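Local coordinates for protein cyclodipeptide synthase, BtCDPS (PDB 6ZTU) that probably acts as an aminoacyltransferase of the cyclodipeptide synthase family, joining two aminoacyl groups into a cyclic dipeptide, at residues Y132-C143 / L206-I217. Residues are numbered along the deposited sequence; the frame is centred on the assembly and turned at random. Where two conformers were deposited one is given.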
loop_
_atom_site.group_PDB
_atom_site.type_symbol
_atom_site.label_atom_id
_atom_site.label_comp_id
_atom_site.label_asym_id
_atom_site.label_seq_id
_atom_site.Cartn_x
_atom_site.Cartn_y
_atom_site.Cartn_z
ATOM N N TYR A 132 5.968 15.836 -10.158
ATOM C CA TYR A 132 7.068 15.110 -10.789
ATOM C C TYR A 132 6.574 14.062 -11.778
ATOM O O TYR A 132 7.300 13.729 -12.726
ATOM C CB TYR A 132 7.975 14.517 -9.704
ATOM C CG TYR A 132 8.813 15.625 -9.085
ATOM C CD1 TYR A 132 9.854 16.210 -9.802
ATOM C CD2 TYR A 132 8.514 16.141 -7.830
ATOM C CE1 TYR A 132 10.593 17.256 -9.274
ATOM C CE2 TYR A 132 9.257 17.187 -7.294
ATOM C CZ TYR A 132 10.294 17.734 -8.027
ATOM O OH TYR A 132 11.044 18.772 -7.521
ATOM N N PHE A 133 5.349 13.547 -11.607
ATOM C CA PHE A 133 4.785 12.683 -12.637
ATOM C C PHE A 133 4.650 13.436 -13.954
ATOM O O PHE A 133 4.868 12.871 -15.032
ATOM C CB PHE A 133 3.418 12.142 -12.200
ATOM C CG PHE A 133 2.762 11.256 -13.224
ATOM C CD1 PHE A 133 3.058 9.913 -13.277
ATOM C CD2 PHE A 133 1.867 11.777 -14.149
ATOM C CE1 PHE A 133 2.473 9.083 -14.212
ATOM C CE2 PHE A 133 1.273 10.951 -15.096
ATOM C CZ PHE A 133 1.574 9.603 -15.120
ATOM N N GLU A 134 4.272 14.712 -13.883
ATOM C CA GLU A 134 4.125 15.533 -15.078
ATOM C C GLU A 134 5.474 15.959 -15.643
ATOM O O GLU A 134 5.663 15.944 -16.863
ATOM C CB GLU A 134 3.291 16.781 -14.766
ATOM C CG GLU A 134 1.849 16.514 -14.421
ATOM C CD GLU A 134 1.073 17.808 -14.195
ATOM O OE1 GLU A 134 1.449 18.843 -14.801
ATOM O OE2 GLU A 134 0.102 17.790 -13.403
ATOM N N LYS A 135 6.430 16.308 -14.773
ATOM C CA LYS A 135 7.627 17.044 -15.173
ATOM C C LYS A 135 8.888 16.195 -15.273
ATOM O O LYS A 135 9.843 16.628 -15.928
ATOM C CB LYS A 135 7.900 18.196 -14.193
ATOM C CG LYS A 135 6.801 19.262 -14.127
ATOM C CD LYS A 135 6.822 20.168 -15.341
ATOM C CE LYS A 135 5.770 21.262 -15.223
ATOM N NZ LYS A 135 5.846 22.212 -16.364
ATOM N N ASP A 136 8.953 15.037 -14.612
ATOM C CA ASP A 136 10.148 14.184 -14.657
ATOM C C ASP A 136 9.784 12.891 -15.378
ATOM O O ASP A 136 9.181 11.996 -14.779
ATOM C CB ASP A 136 10.698 13.886 -13.262
ATOM C CG ASP A 136 11.938 12.975 -13.301
ATOM O OD1 ASP A 136 12.369 12.600 -14.401
ATOM O OD2 ASP A 136 12.496 12.650 -12.230
ATOM N N GLU A 137 10.203 12.774 -16.647
ATOM C CA GLU A 137 9.880 11.585 -17.430
ATOM C C GLU A 137 10.358 10.308 -16.753
ATOM O O GLU A 137 9.734 9.251 -16.911
ATOM C CB GLU A 137 10.500 11.685 -18.828
ATOM C CG GLU A 137 10.125 10.518 -19.756
ATOM C CD GLU A 137 11.003 9.298 -19.554
ATOM O OE1 GLU A 137 12.122 9.463 -19.016
ATOM O OE2 GLU A 137 10.567 8.174 -19.894
ATOM N N LYS A 138 11.474 10.375 -16.026
ATOM C CA LYS A 138 11.995 9.194 -15.341
ATOM C C LYS A 138 11.061 8.761 -14.219
ATOM O O LYS A 138 10.767 7.569 -14.067
ATOM C CB LYS A 138 13.393 9.492 -14.795
ATOM C CG LYS A 138 14.102 8.330 -14.124
ATOM C CD LYS A 138 15.400 8.844 -13.494
ATOM C CE LYS A 138 16.047 7.820 -12.588
ATOM N NZ LYS A 138 16.704 6.728 -13.363
ATOM N N PHE A 139 10.568 9.718 -13.441
ATOM C CA PHE A 139 9.611 9.390 -12.391
ATOM C C PHE A 139 8.282 8.921 -12.984
ATOM O O PHE A 139 7.684 7.947 -12.505
ATOM C CB PHE A 139 9.405 10.615 -11.502
ATOM C CG PHE A 139 8.531 10.361 -10.318
ATOM C CD1 PHE A 139 8.974 9.564 -9.266
ATOM C CD2 PHE A 139 7.260 10.925 -10.252
ATOM C CE1 PHE A 139 8.164 9.337 -8.161
ATOM C CE2 PHE A 139 6.442 10.694 -9.137
ATOM C CZ PHE A 139 6.901 9.902 -8.104
ATOM N N ARG A 140 7.830 9.602 -14.037
ATOM C CA ARG A 140 6.610 9.194 -14.736
ATOM C C ARG A 140 6.721 7.752 -15.199
ATOM O O ARG A 140 5.787 6.953 -15.017
ATOM C CB ARG A 140 6.378 10.147 -15.914
ATOM C CG ARG A 140 5.046 10.041 -16.662
ATOM C CD ARG A 140 5.095 11.046 -17.808
ATOM N NE ARG A 140 3.904 11.103 -18.643
ATOM C CZ ARG A 140 2.870 11.908 -18.413
ATOM N NH1 ARG A 140 2.866 12.708 -17.356
ATOM N NH2 ARG A 140 1.834 11.905 -19.235
ATOM N N LYS A 141 7.861 7.382 -15.787
ATOM C CA LYS A 141 8.057 6.021 -16.262
ATOM C C LYS A 141 7.934 5.010 -15.125
ATOM O O LYS A 141 7.299 3.963 -15.286
ATOM C CB LYS A 141 9.422 5.919 -16.951
ATOM C CG LYS A 141 9.706 4.610 -17.651
ATOM C CD LYS A 141 11.039 4.704 -18.427
ATOM C CE LYS A 141 11.387 3.385 -19.132
ATOM N NZ LYS A 141 11.683 2.275 -18.184
ATOM N N SER A 142 8.522 5.312 -13.959
ATOM C CA SER A 142 8.429 4.393 -12.822
ATOM C C SER A 142 7.001 4.282 -12.304
ATOM O O SER A 142 6.560 3.191 -11.912
ATOM C CB SER A 142 9.343 4.866 -11.694
ATOM O OG SER A 142 10.676 4.498 -11.965
ATOM N N CYS A 143 6.285 5.400 -12.256
ATOM C CA CYS A 143 4.891 5.342 -11.819
ATOM C C CYS A 143 4.051 4.516 -12.781
ATOM O O CYS A 143 3.207 3.729 -12.349
ATOM C CB CYS A 143 4.297 6.742 -11.687
ATOM S SG CYS A 143 5.009 7.729 -10.336
ATOM N N LEU A 206 10.265 1.125 -7.349
ATOM C CA LEU A 206 10.430 2.570 -7.322
ATOM C C LEU A 206 11.058 3.015 -6.011
ATOM O O LEU A 206 11.868 3.950 -5.990
ATOM C CB LEU A 206 9.078 3.253 -7.537
ATOM C CG LEU A 206 8.998 4.752 -7.308
ATOM C CD1 LEU A 206 10.044 5.509 -8.115
ATOM C CD2 LEU A 206 7.590 5.221 -7.671
ATOM N N GLY A 207 10.712 2.340 -4.909
ATOM C CA GLY A 207 11.340 2.662 -3.641
ATOM C C GLY A 207 12.837 2.452 -3.671
ATOM O O GLY A 207 13.594 3.240 -3.095
ATOM N N GLU A 208 13.283 1.391 -4.344
ATOM C CA GLU A 208 14.718 1.171 -4.502
ATOM C C GLU A 208 15.368 2.344 -5.213
ATOM O O GLU A 208 16.445 2.804 -4.815
ATOM C CB GLU A 208 14.969 -0.132 -5.267
ATOM C CG GLU A 208 14.493 -1.372 -4.534
ATOM C CD GLU A 208 14.596 -2.637 -5.378
ATOM O OE1 GLU A 208 15.264 -2.594 -6.438
ATOM O OE2 GLU A 208 14.012 -3.670 -4.977
ATOM N N LYS A 209 14.720 2.857 -6.261
ATOM C CA LYS A 209 15.289 3.987 -6.982
ATOM C C LYS A 209 15.270 5.248 -6.134
ATOM O O LYS A 209 16.223 6.027 -6.151
ATOM C CB LYS A 209 14.529 4.209 -8.285
ATOM C CG LYS A 209 14.546 3.011 -9.207
ATOM C CD LYS A 209 14.180 3.432 -10.609
ATOM C CE LYS A 209 14.312 2.271 -11.585
ATOM N NZ LYS A 209 13.137 1.378 -11.471
ATOM N N ILE A 210 14.174 5.484 -5.412
ATOM C CA ILE A 210 14.126 6.616 -4.494
ATOM C C ILE A 210 15.262 6.538 -3.479
ATOM O O ILE A 210 15.923 7.543 -3.191
ATOM C CB ILE A 210 12.744 6.676 -3.820
ATOM C CG1 ILE A 210 11.678 7.022 -4.867
ATOM C CG2 ILE A 210 12.731 7.700 -2.690
ATOM C CD1 ILE A 210 10.247 6.931 -4.350
ATOM N N LYS A 211 15.527 5.343 -2.938
ATOM C CA LYS A 211 16.588 5.193 -1.944
ATOM C C LYS A 211 17.977 5.284 -2.564
ATOM O O LYS A 211 18.966 5.483 -1.842
ATOM C CB LYS A 211 16.420 3.862 -1.213
ATOM C CG LYS A 211 15.376 3.892 -0.110
ATOM C CD LYS A 211 15.798 4.873 0.986
ATOM C CE LYS A 211 14.765 4.957 2.085
ATOM N NZ LYS A 211 15.346 5.603 3.302
ATOM N N ASN A 212 18.077 5.120 -3.878
ATOM C CA ASN A 212 19.303 5.351 -4.619
ATOM C C ASN A 212 19.475 6.818 -5.007
ATOM O O ASN A 212 20.362 7.127 -5.808
ATOM C CB ASN A 212 19.319 4.477 -5.870
ATOM C CG ASN A 212 20.716 4.200 -6.369
ATOM O OD1 ASN A 212 21.645 4.014 -5.579
ATOM N ND2 ASN A 212 20.878 4.180 -7.687
ATOM N N SER A 213 18.612 7.704 -4.492
ATOM C CA SER A 213 18.672 9.159 -4.718
ATOM C C SER A 213 18.527 9.531 -6.193
ATOM O O SER A 213 19.223 10.418 -6.695
ATOM C CB SER A 213 19.961 9.755 -4.148
ATOM O OG SER A 213 20.191 9.285 -2.837
ATOM N N GLU A 214 17.612 8.860 -6.893
ATOM C CA GLU A 214 17.423 9.057 -8.326
ATOM C C GLU A 214 16.372 10.111 -8.673
ATOM O O GLU A 214 16.226 10.442 -9.858
ATOM C CB GLU A 214 17.077 7.718 -8.989
ATOM C CG GLU A 214 18.275 6.737 -8.992
ATOM C CD GLU A 214 17.962 5.410 -9.641
ATOM O OE1 GLU A 214 17.123 5.374 -10.568
ATOM O OE2 GLU A 214 18.561 4.396 -9.228
ATOM N N PHE A 215 15.657 10.660 -7.686
ATOM C CA PHE A 215 14.600 11.629 -7.945
ATOM C C PHE A 215 14.635 12.743 -6.914
ATOM O O PHE A 215 15.218 12.604 -5.837
ATOM C CB PHE A 215 13.198 11.003 -7.887
ATOM C CG PHE A 215 13.055 9.761 -8.689
ATOM C CD1 PHE A 215 12.806 9.834 -10.051
ATOM C CD2 PHE A 215 13.119 8.516 -8.085
ATOM C CE1 PHE A 215 12.644 8.697 -10.794
ATOM C CE2 PHE A 215 12.962 7.366 -8.841
ATOM C CZ PHE A 215 12.719 7.461 -10.192
ATOM N N TYR A 216 13.956 13.842 -7.247
ATOM C CA TYR A 216 13.696 14.862 -6.249
ATOM C C TYR A 216 12.610 14.419 -5.288
ATOM O O TYR A 216 12.538 14.952 -4.180
ATOM C CB TYR A 216 13.336 16.185 -6.921
ATOM C CG TYR A 216 14.544 16.823 -7.579
ATOM C CD1 TYR A 216 15.692 17.098 -6.843
ATOM C CD2 TYR A 216 14.540 17.133 -8.930
ATOM C CE1 TYR A 216 16.799 17.672 -7.437
ATOM C CE2 TYR A 216 15.641 17.709 -9.524
ATOM C CZ TYR A 216 16.768 17.968 -8.773
ATOM O OH TYR A 216 17.884 18.539 -9.353
ATOM N N ILE A 217 11.798 13.432 -5.679
ATOM C CA ILE A 217 10.909 12.750 -4.739
ATOM C C ILE A 217 11.746 11.935 -3.762
ATOM O O ILE A 217 12.563 11.101 -4.173
ATOM C CB ILE A 217 9.923 11.841 -5.495
ATOM C CG1 ILE A 217 8.882 12.664 -6.257
ATOM C CG2 ILE A 217 9.242 10.838 -4.539
ATOM C CD1 ILE A 217 7.720 13.110 -5.413
HETATM O O HOH W 1 15.192 12.217 -11.629
HETATM O O HOH W 2 13.016 14.236 -10.043
HETATM O O HOH W 3 10.696 1.635 -11.042
#
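A T-shaped aromatic pair, F139 with F215, joins the first turns of helix 137-157 to the loop that follows helix 205-211 in this cyclodipeptide synthase of the HUP clan. The two short helical segments run nearly antiparallel, at 152°, with axes 11.0 Å apart; they meet where S142 CB packs on L206 CD1 at 3.7 Å, and F215 lies beside this point against the first turn of helix 137-157. The edge of F139 at CD1 points at one face of F215, ring centroids 5.4 Å apart and planes at 74°. With chi1 at -175°, the F139 ring lies between two partners: I217 CG1 makes a CH-pi contact over one face, 4.1 Å from the centroid, and C143 SG lies over the opposite face. I217 CG1 also packs on Y132 CD2 at 3.8 Å. On the solvent side K138 passes F215, bends at its last torsion, and brings NZ to E214 OE1 in a 3.1 Å salt bridge, approaching the anti side of the carboxylate but tilted out of its plane. E214 OE2 accepts N212 ND2 through its anti lone pair, so both oxygens are held. With an alanine in place of E214, K138 NZ is likely to lose this salt-bridge partner and the N212 amide to become freer to turn. D136, the N-cap of the facing helix, accepts K138 N at OD1; its OD2 takes two waters, one donating onward to E214 O and the other accepting from Y216 N at 3.0 Å.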